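Long-range contact in uncharacterized protein (Desulfotomaculum acetoxidans, PDB 3U4Y), which is of unknown function but folds as a seven-bladed beta-propeller related to the lactonase family: residues N220-T234 / V237-Q250. Residues are numbered along the deposited sequence; the frame is centred on the assembly and turned at random.
Sequences NNLPGTIVVSRDGST and VLTESTVDVFNFNQ
Leu238 pairs with the 220-234 segment through both of its backbone polar atoms: Gly224 N gives a nearly straight bond to Leu238 O (2.6 Å), and Leu238 N reaches Thr225 O at 3.0 Å. Just beside them the Val237 CG1 methyl, anti to the backbone N (chi1 -178°), packs against Pro223 CB at 3.9 Å and also against Ile226 CD1. Where the blade is entered, Asn220 N points at Asp244 OD2 (3.2 Å, 172°), nearly in line with that carboxylate C-O bond. Toward the opposite end of the blade, Phe248 N donates to Ser233 O from well above the carbonyl plane (2.8 Å), while Gly232 O sits at the edge of the Phe248 ring, 3.5 Å from CD2. Gln250 NE2 bonds Asp231 O at 3.3 Å, within the type I turn Ser229-Gly232; an alanine here would probably leave that carbonyl without its amide partner and the turn less tightly tied to strand 242-249. Farther out, Phe189 and Phe191 meet the Phe248 ring edge-to-face, and Asn198 holds Leu222 N. The segments thus knit strands 226-228, 234-238 and 242-249 into the antiparallel four-stranded meander that forms one blade of a beta-propeller.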
ATOM      1  N   ASN A 220      -8.965  -7.063 -15.877  1.00 31.52           N
ATOM      2  CA  ASN A 220      -8.590  -8.445 -16.088  1.00 36.06           C
ATOM      3  C   ASN A 220      -8.680  -9.225 -14.789  1.00 40.45           C
ATOM      4  O   ASN A 220      -8.899  -8.664 -13.713  1.00 46.84           O
ATOM      5  CB  ASN A 220      -7.173  -8.539 -16.628  1.00 42.99           C
ATOM      6  CG  ASN A 220      -7.056  -8.041 -18.038  1.00 36.77           C
ATOM      7  OD1 ASN A 220      -6.477  -6.988 -18.281  1.00 38.89           O
ATOM      8  ND2 ASN A 220      -7.597  -8.798 -18.982  1.00 36.14           N
ATOM      9  N   ASN A 221      -8.469 -10.524 -14.879  1.00 40.43           N
ATOM     10  CA  ASN A 221      -8.645 -11.353 -13.706  1.00 45.68           C
ATOM     11  C   ASN A 221      -7.811 -10.951 -12.494  1.00 41.33           C
ATOM     12  O   ASN A 221      -6.574 -10.954 -12.539  1.00 39.89           O
ATOM     13  CB  ASN A 221      -8.393 -12.817 -14.043  1.00 54.89           C
ATOM     14  CG  ASN A 221      -8.960 -13.747 -13.006  1.00 53.31           C
ATOM     15  OD1 ASN A 221      -9.910 -13.400 -12.286  1.00 49.32           O
ATOM     16  ND2 ASN A 221      -8.381 -14.938 -12.913  1.00 53.54           N
ATOM     17  N   LEU A 222      -8.518 -10.588 -11.428  1.00 32.97           N
ATOM     18  CA  LEU A 222      -7.966 -10.602 -10.085  1.00 12.67           C
ATOM     19  C   LEU A 222      -7.072  -9.404  -9.779  1.00 32.19           C
ATOM     20  O   LEU A 222      -5.859  -9.542  -9.681  1.00 29.22           O
ATOM     21  CB  LEU A 222      -7.219 -11.914  -9.873  1.00 13.21           C
ATOM     22  CG  LEU A 222      -7.710 -12.806  -8.724  1.00 37.31           C
ATOM     23  CD1 LEU A 222      -9.223 -12.949  -8.738  1.00 39.52           C
ATOM     24  CD2 LEU A 222      -7.055 -14.154  -8.797  1.00 14.35           C
ATOM     25  N   PRO A 223      -7.687  -8.220  -9.622  1.00 34.58           N
ATOM     26  CA  PRO A 223      -6.961  -6.967  -9.390  1.00 22.53           C
ATOM     27  C   PRO A 223      -6.420  -6.818  -7.965  1.00 30.33           C
ATOM     28  O   PRO A 223      -7.170  -6.902  -6.992  1.00 30.11           O
ATOM     29  CB  PRO A 223      -8.025  -5.905  -9.668  1.00 16.13           C
ATOM     30  CG  PRO A 223      -9.334  -6.591  -9.375  1.00 21.29           C
ATOM     31  CD  PRO A 223      -9.135  -7.996  -9.824  1.00 35.97           C
ATOM     32  N   GLY A 224      -5.120  -6.564  -7.846  1.00 38.21           N
ATOM     33  CA  GLY A 224      -4.494  -6.472  -6.543  1.00 41.93           C
ATOM     34  C   GLY A 224      -4.260  -5.070  -6.015  1.00 46.01           C
ATOM     35  O   GLY A 224      -4.843  -4.663  -5.009  1.00 52.96           O
ATOM     36  N   THR A 225      -3.394  -4.325  -6.686  1.00 41.44           N
ATOM     37  CA  THR A 225      -2.941  -3.056  -6.139  1.00 41.62           C
ATOM     38  C   THR A 225      -3.054  -1.928  -7.157  1.00 32.89           C
ATOM     39  O   THR A 225      -2.828  -2.123  -8.352  1.00 22.05           O
ATOM     40  CB  THR A 225      -1.498  -3.170  -5.513  1.00 47.27           C
ATOM     41  OG1 THR A 225      -0.535  -2.475  -6.319  1.00 38.75           O
ATOM     42  CG2 THR A 225      -1.086  -4.656  -5.329  1.00 25.29           C
ATOM     43  N   ILE A 226      -3.419  -0.750  -6.655  1.00 31.60           N
ATOM     44  CA  ILE A 226      -3.684   0.421  -7.478  1.00 24.94           C
ATOM     45  C   ILE A 226      -2.599   1.455  -7.279  1.00 35.06           C
ATOM     46  O   ILE A 226      -2.448   1.984  -6.174  1.00 48.13           O
ATOM     47  CB  ILE A 226      -5.004   1.126  -7.053  1.00 32.77           C
ATOM     48  CG1 ILE A 226      -6.133   0.124  -6.800  1.00 26.04           C
ATOM     49  CG2 ILE A 226      -5.416   2.143  -8.083  1.00 35.81           C
ATOM     50  CD1 ILE A 226      -6.116  -1.040  -7.729  1.00 27.22           C
ATOM     51  N   VAL A 227      -1.845   1.758  -8.329  1.00 32.85           N
ATOM     52  CA  VAL A 227      -0.909   2.877  -8.275  1.00 33.57           C
ATOM     53  C   VAL A 227      -1.485   4.021  -9.077  1.00 36.53           C
ATOM     54  O   VAL A 227      -1.935   3.821 -10.205  1.00 37.18           O
ATOM     55  CB  VAL A 227       0.429   2.563  -8.952  1.00 31.76           C
ATOM     56  CG1 VAL A 227       1.394   3.736  -8.758  1.00 41.28           C
ATOM     57  CG2 VAL A 227       1.013   1.275  -8.446  1.00 16.52           C
ATOM     58  N   VAL A 228      -1.456   5.226  -8.525  1.00 33.37           N
ATOM     59  CA  VAL A 228      -1.875   6.378  -9.319  1.00 38.27           C
ATOM     60  C   VAL A 228      -0.853   7.523  -9.390  1.00 35.87           C
ATOM     61  O   VAL A 228      -0.406   8.046  -8.372  1.00 51.43           O
ATOM     62  CB  VAL A 228      -3.320   6.875  -8.958  1.00 35.19           C
ATOM     63  CG1 VAL A 228      -3.895   6.139  -7.727  1.00 22.95           C
ATOM     64  CG2 VAL A 228      -3.373   8.405  -8.818  1.00 28.92           C
ATOM     65  N   SER A 229      -0.483   7.874 -10.619  1.00 23.21           N
ATOM     66  CA  SER A 229       0.431   8.964 -10.944  1.00 20.18           C
ATOM     67  C   SER A 229       0.109  10.300 -10.228  1.00 31.37           C
ATOM     68  O   SER A 229      -1.046  10.578  -9.910  1.00 25.29           O
ATOM     69  CB  SER A 229       0.369   9.176 -12.444  1.00 19.75           C
ATOM     70  OG  SER A 229      -0.899   9.705 -12.795  1.00 22.97           O
ATOM     71  N   ARG A 230       1.117  11.144 -10.000  1.00 28.91           N
ATOM     72  CA  ARG A 230       0.943  12.260  -9.066  1.00 27.31           C
ATOM     73  C   ARG A 230       0.025  13.403  -9.519  1.00 33.80           C
ATOM     74  O   ARG A 230      -0.364  14.252  -8.702  1.00 16.98           O
ATOM     75  CB  ARG A 230       2.292  12.771  -8.545  1.00 43.05           C
ATOM     76  CG  ARG A 230       3.428  12.820  -9.570  1.00 56.10           C
ATOM     77  CD  ARG A 230       4.732  13.384  -8.947  1.00112.29           C
ATOM     78  NE  ARG A 230       5.766  12.369  -8.699  1.00108.04           N
ATOM     79  CZ  ARG A 230       6.233  12.026  -7.497  1.00101.44           C
ATOM     80  NH1 ARG A 230       7.178  11.096  -7.398  1.00 91.69           N
ATOM     81  NH2 ARG A 230       5.771  12.612  -6.395  1.00101.77           N
ATOM     82  N   ASP A 231      -0.321  13.423 -10.809  1.00 38.76           N
ATOM     83  CA  ASP A 231      -1.320  14.370 -11.336  1.00 25.78           C
ATOM     84  C   ASP A 231      -2.735  13.795 -11.325  1.00 39.37           C
ATOM     85  O   ASP A 231      -3.706  14.525 -11.471  1.00 50.41           O
ATOM     86  CB  ASP A 231      -0.966  14.842 -12.737  1.00 24.61           C
ATOM     87  CG  ASP A 231      -1.021  13.732 -13.761  1.00 43.08           C
ATOM     88  OD1 ASP A 231      -1.092  14.053 -14.978  1.00 39.42           O
ATOM     89  OD2 ASP A 231      -0.985  12.550 -13.347  1.00 49.03           O
ATOM     90  N   GLY A 232      -2.843  12.483 -11.155  1.00 42.18           N
ATOM     91  CA  GLY A 232      -4.118  11.858 -10.881  1.00 37.81           C
ATOM     92  C   GLY A 232      -4.821  11.375 -12.123  1.00 35.73           C
ATOM     93  O   GLY A 232      -5.941  10.894 -12.051  1.00 37.90           O
ATOM     94  N   SER A 233      -4.155  11.484 -13.263  1.00 32.76           N
ATOM     95  CA  SER A 233      -4.796  11.216 -14.540  1.00 29.20           C
ATOM     96  C   SER A 233      -4.499   9.841 -15.096  1.00 34.25           C
ATOM     97  O   SER A 233      -5.122   9.426 -16.071  1.00 41.87           O
ATOM     98  CB  SER A 233      -4.308  12.212 -15.569  1.00 24.00           C
ATOM     99  OG  SER A 233      -3.008  11.826 -15.977  1.00 20.16           O
ATOM    100  N   THR A 234      -3.516   9.155 -14.523  1.00 23.52           N
ATOM    101  CA  THR A 234      -3.175   7.799 -14.966  1.00 14.19           C
ATOM    102  C   THR A 234      -3.182   6.794 -13.809  1.00 18.28           C
ATOM    103  O   THR A 234      -2.688   7.083 -12.727  1.00 22.50           O
ATOM    104  CB  THR A 234      -1.854   7.769 -15.748  1.00 17.40           C
ATOM    105  OG1 THR A 234      -1.974   8.613 -16.904  1.00 23.33           O
ATOM    106  CG2 THR A 234      -1.542   6.364 -16.208  1.00 17.48           C
ATOM    107  N   VAL A 237      -3.094  -0.822 -12.526  1.00 17.36           N
ATOM    108  CA  VAL A 237      -3.678  -1.875 -11.713  1.00 17.97           C
ATOM    109  C   VAL A 237      -2.960  -3.200 -11.898  1.00 30.00           C
ATOM    110  O   VAL A 237      -2.781  -3.661 -13.021  1.00 30.16           O
ATOM    111  CB  VAL A 237      -5.147  -2.046 -12.067  1.00 18.06           C
ATOM    112  CG1 VAL A 237      -5.790  -3.111 -11.188  1.00 16.10           C
ATOM    113  CG2 VAL A 237      -5.857  -0.712 -11.924  1.00 15.88           C
ATOM    114  N   LEU A 238      -2.546  -3.815 -10.789  1.00 35.63           N
ATOM    115  CA  LEU A 238      -1.837  -5.098 -10.844  1.00 34.81           C
ATOM    116  C   LEU A 238      -2.782  -6.302 -10.815  1.00 34.67           C
ATOM    117  O   LEU A 238      -3.626  -6.442  -9.931  1.00 26.57           O
ATOM    118  CB  LEU A 238      -0.797  -5.186  -9.718  1.00 32.28           C
ATOM    119  CG  LEU A 238       0.078  -6.433  -9.526  1.00 20.84           C
ATOM    120  CD1 LEU A 238       0.905  -6.784 -10.755  1.00 17.52           C
ATOM    121  CD2 LEU A 238       0.972  -6.230  -8.325  1.00 10.89           C
ATOM    122  N   THR A 239      -2.605  -7.175 -11.793  1.00 36.94           N
ATOM    123  CA  THR A 239      -3.509  -8.282 -12.031  1.00 34.38           C
ATOM    124  C   THR A 239      -2.766  -9.616 -11.959  1.00 30.98           C
ATOM    125  O   THR A 239      -1.542  -9.662 -11.947  1.00 29.79           O
ATOM    126  CB  THR A 239      -4.187  -8.069 -13.406  1.00 35.83           C
ATOM    127  OG1 THR A 239      -5.252  -7.125 -13.235  1.00 38.88           O
ATOM    128  CG2 THR A 239      -4.705  -9.391 -14.057  1.00 19.63           C
ATOM    129  N   GLU A 240      -3.515 -10.705 -11.896  1.00 24.35           N
ATOM    130  CA  GLU A 240      -2.925 -12.019 -11.972  1.00 19.36           C
ATOM    131  C   GLU A 240      -1.945 -12.101 -13.131  1.00 20.46           C
ATOM    132  O   GLU A 240      -0.857 -12.627 -12.977  1.00 33.66           O
ATOM    133  CB  GLU A 240      -4.028 -13.048 -12.147  1.00 39.98           C
ATOM    134  CG  GLU A 240      -3.552 -14.476 -12.245  1.00 57.77           C
ATOM    135  CD  GLU A 240      -4.705 -15.435 -12.447  1.00 73.51           C
ATOM    136  OE1 GLU A 240      -5.692 -15.050 -13.118  1.00 82.50           O
ATOM    137  OE2 GLU A 240      -4.629 -16.570 -11.932  1.00 72.10           O
ATOM    138  N   SER A 241      -2.322 -11.574 -14.292  1.00 32.23           N
ATOM    139  CA  SER A 241      -1.532 -11.759 -15.514  1.00 28.68           C
ATOM    140  C   SER A 241      -1.047 -10.463 -16.138  1.00 38.55           C
ATOM    141  O   SER A 241      -0.074 -10.452 -16.903  1.00 39.58           O
ATOM    142  CB  SER A 241      -2.335 -12.535 -16.550  1.00 29.83           C
ATOM    143  OG  SER A 241      -2.453 -13.901 -16.174  1.00 46.66           O
ATOM    144  N   THR A 242      -1.724  -9.368 -15.816  1.00 37.02           N
ATOM    145  CA  THR A 242      -1.431  -8.113 -16.476  1.00 35.59           C
ATOM    146  C   THR A 242      -1.312  -6.924 -15.546  1.00 37.36           C
ATOM    147  O   THR A 242      -1.798  -6.935 -14.413  1.00 34.01           O
ATOM    148  CB  THR A 242      -2.535  -7.762 -17.490  1.00 37.53           C
ATOM    149  OG1 THR A 242      -3.785  -7.617 -16.808  1.00 32.38           O
ATOM    150  CG2 THR A 242      -2.668  -8.843 -18.533  1.00 45.01           C
ATOM    151  N   VAL A 243      -0.655  -5.889 -16.056  1.00 36.18           N
ATOM    152  CA  VAL A 243      -0.910  -4.540 -15.593  1.00 32.82           C
ATOM    153  C   VAL A 243      -1.934  -3.952 -16.535  1.00 26.26           C
ATOM    154  O   VAL A 243      -1.850  -4.142 -17.740  1.00 32.51           O
ATOM    155  CB  VAL A 243       0.303  -3.656 -15.694  1.00 31.25           C
ATOM    156  CG1 VAL A 243      -0.006  -2.300 -15.055  1.00 32.63           C
ATOM    157  CG2 VAL A 243       1.473  -4.328 -15.040  1.00 32.70           C
ATOM    158  N   ASP A 244      -2.913  -3.265 -15.972  1.00 21.83           N
ATOM    159  CA  ASP A 244      -3.887  -2.516 -16.743  1.00 29.95           C
ATOM    160  C   ASP A 244      -3.653  -1.043 -16.506  1.00 48.20           C
ATOM    161  O   ASP A 244      -3.469  -0.615 -15.371  1.00 57.27           O
ATOM    162  CB  ASP A 244      -5.310  -2.879 -16.312  1.00 13.29           C
ATOM    163  CG  ASP A 244      -5.650  -4.291 -16.656  1.00 25.27           C
ATOM    164  OD1 ASP A 244      -4.930  -4.862 -17.492  1.00 32.88           O
ATOM    165  OD2 ASP A 244      -6.609  -4.841 -16.095  1.00 30.19           O
ATOM    166  N   VAL A 245      -3.648  -0.253 -17.562  1.00  9.86           N
ATOM    167  CA  VAL A 245      -3.616   1.167 -17.334  1.00 26.71           C
ATOM    168  C   VAL A 245      -4.928   1.842 -17.742  1.00 21.13           C
ATOM    169  O   VAL A 245      -5.498   1.548 -18.790  1.00 22.56           O
ATOM    170  CB  VAL A 245      -2.352   1.811 -17.958  1.00 25.67           C
ATOM    171  CG1 VAL A 245      -1.751   0.887 -18.990  1.00 26.68           C
ATOM    172  CG2 VAL A 245      -2.656   3.180 -18.518  1.00 14.82           C
ATOM    173  N   PHE A 246      -5.422   2.713 -16.870  1.00 19.54           N
ATOM    174  CA  PHE A 246      -6.577   3.535 -17.186  1.00 29.74           C
ATOM    175  C   PHE A 246      -6.211   5.008 -17.135  1.00 23.90           C
ATOM    176  O   PHE A 246      -5.247   5.389 -16.506  1.00 25.79           O
ATOM    177  CB  PHE A 246      -7.688   3.313 -16.174  1.00 36.63           C
ATOM    178  CG  PHE A 246      -8.109   1.891 -16.031  1.00 45.61           C
ATOM    179  CD1 PHE A 246      -7.213   0.929 -15.575  1.00 48.58           C
ATOM    180  CD2 PHE A 246      -9.416   1.519 -16.306  1.00 36.72           C
ATOM    181  CE1 PHE A 246      -7.604  -0.393 -15.417  1.00 39.08           C
ATOM    182  CE2 PHE A 246      -9.814   0.214 -16.150  1.00 35.83           C
ATOM    183  CZ  PHE A 246      -8.908  -0.748 -15.706  1.00 36.36           C
ATOM    184  N   ASN A 247      -7.006   5.832 -17.794  1.00 20.21           N
ATOM    185  CA  ASN A 247      -6.931   7.266 -17.623  1.00 21.63           C
ATOM    186  C   ASN A 247      -8.036   7.661 -16.682  1.00 18.24           C
ATOM    187  O   ASN A 247      -9.092   7.050 -16.695  1.00 17.78           O
ATOM    188  CB  ASN A 247      -7.167   7.966 -18.949  1.00 36.53           C
ATOM    189  CG  ASN A 247      -5.939   7.990 -19.823  1.00 42.56           C
ATOM    190  OD1 ASN A 247      -6.001   7.606 -20.995  1.00 47.29           O
ATOM    191  ND2 ASN A 247      -4.818   8.462 -19.271  1.00 31.84           N
ATOM    192  N   PHE A 248      -7.809   8.676 -15.862  1.00 17.55           N
ATOM    193  CA  PHE A 248      -8.857   9.148 -14.985  1.00  8.06           C
ATOM    194  C   PHE A 248      -9.250  10.545 -15.356  1.00 15.39           C
ATOM    195  O   PHE A 248      -8.433  11.356 -15.744  1.00 29.69           O
ATOM    196  CB  PHE A 248      -8.417   9.110 -13.537  1.00 16.94           C
ATOM    197  CG  PHE A 248      -9.526   9.362 -12.551  1.00 20.73           C
ATOM    198  CD1 PHE A 248     -10.701   8.627 -12.605  1.00 18.62           C
ATOM    199  CD2 PHE A 248      -9.374  10.308 -11.541  1.00 17.63           C
ATOM    200  CE1 PHE A 248     -11.708   8.841 -11.684  1.00 16.37           C
ATOM    201  CE2 PHE A 248     -10.377  10.528 -10.621  1.00 14.75           C
ATOM    202  CZ  PHE A 248     -11.545   9.790 -10.691  1.00 16.11           C
ATOM    203  N   ASN A 249     -10.531  10.813 -15.247  1.00 15.62           N
ATOM    204  CA  ASN A 249     -11.046  12.118 -15.526  1.00 24.16           C
ATOM    205  C   ASN A 249     -11.579  12.742 -14.254  1.00 34.78           C
ATOM    206  O   ASN A 249     -12.612  12.324 -13.717  1.00 27.34           O
ATOM    207  CB  ASN A 249     -12.141  12.043 -16.561  1.00 27.37           C
ATOM    208  CG  ASN A 249     -12.688  13.378 -16.879  1.00 26.35           C
ATOM    209  OD1 ASN A 249     -13.432  13.967 -16.090  1.00 25.49           O
ATOM    210  ND2 ASN A 249     -12.293  13.901 -18.024  1.00 37.68           N
ATOM    211  N   GLN A 250     -10.874  13.762 -13.786  1.00 39.98           N
ATOM    212  CA  GLN A 250     -11.087  14.249 -12.443  1.00 35.16           C
ATOM    213  C   GLN A 250     -12.308  15.130 -12.256  1.00 36.95           C
ATOM    214  O   GLN A 250     -12.631  15.493 -11.129  1.00 39.99           O
ATOM    215  CB  GLN A 250      -9.832  14.929 -11.921  1.00 37.48           C
ATOM    216  CG  GLN A 250      -8.996  14.021 -11.045  1.00 43.39           C
ATOM    217  CD  GLN A 250      -7.521  14.185 -11.291  1.00 40.72           C
ATOM    218  OE1 GLN A 250      -7.083  14.241 -12.440  1.00 44.24           O
ATOM    219  NE2 GLN A 250      -6.740  14.271 -10.212  1.00 29.66           N
TER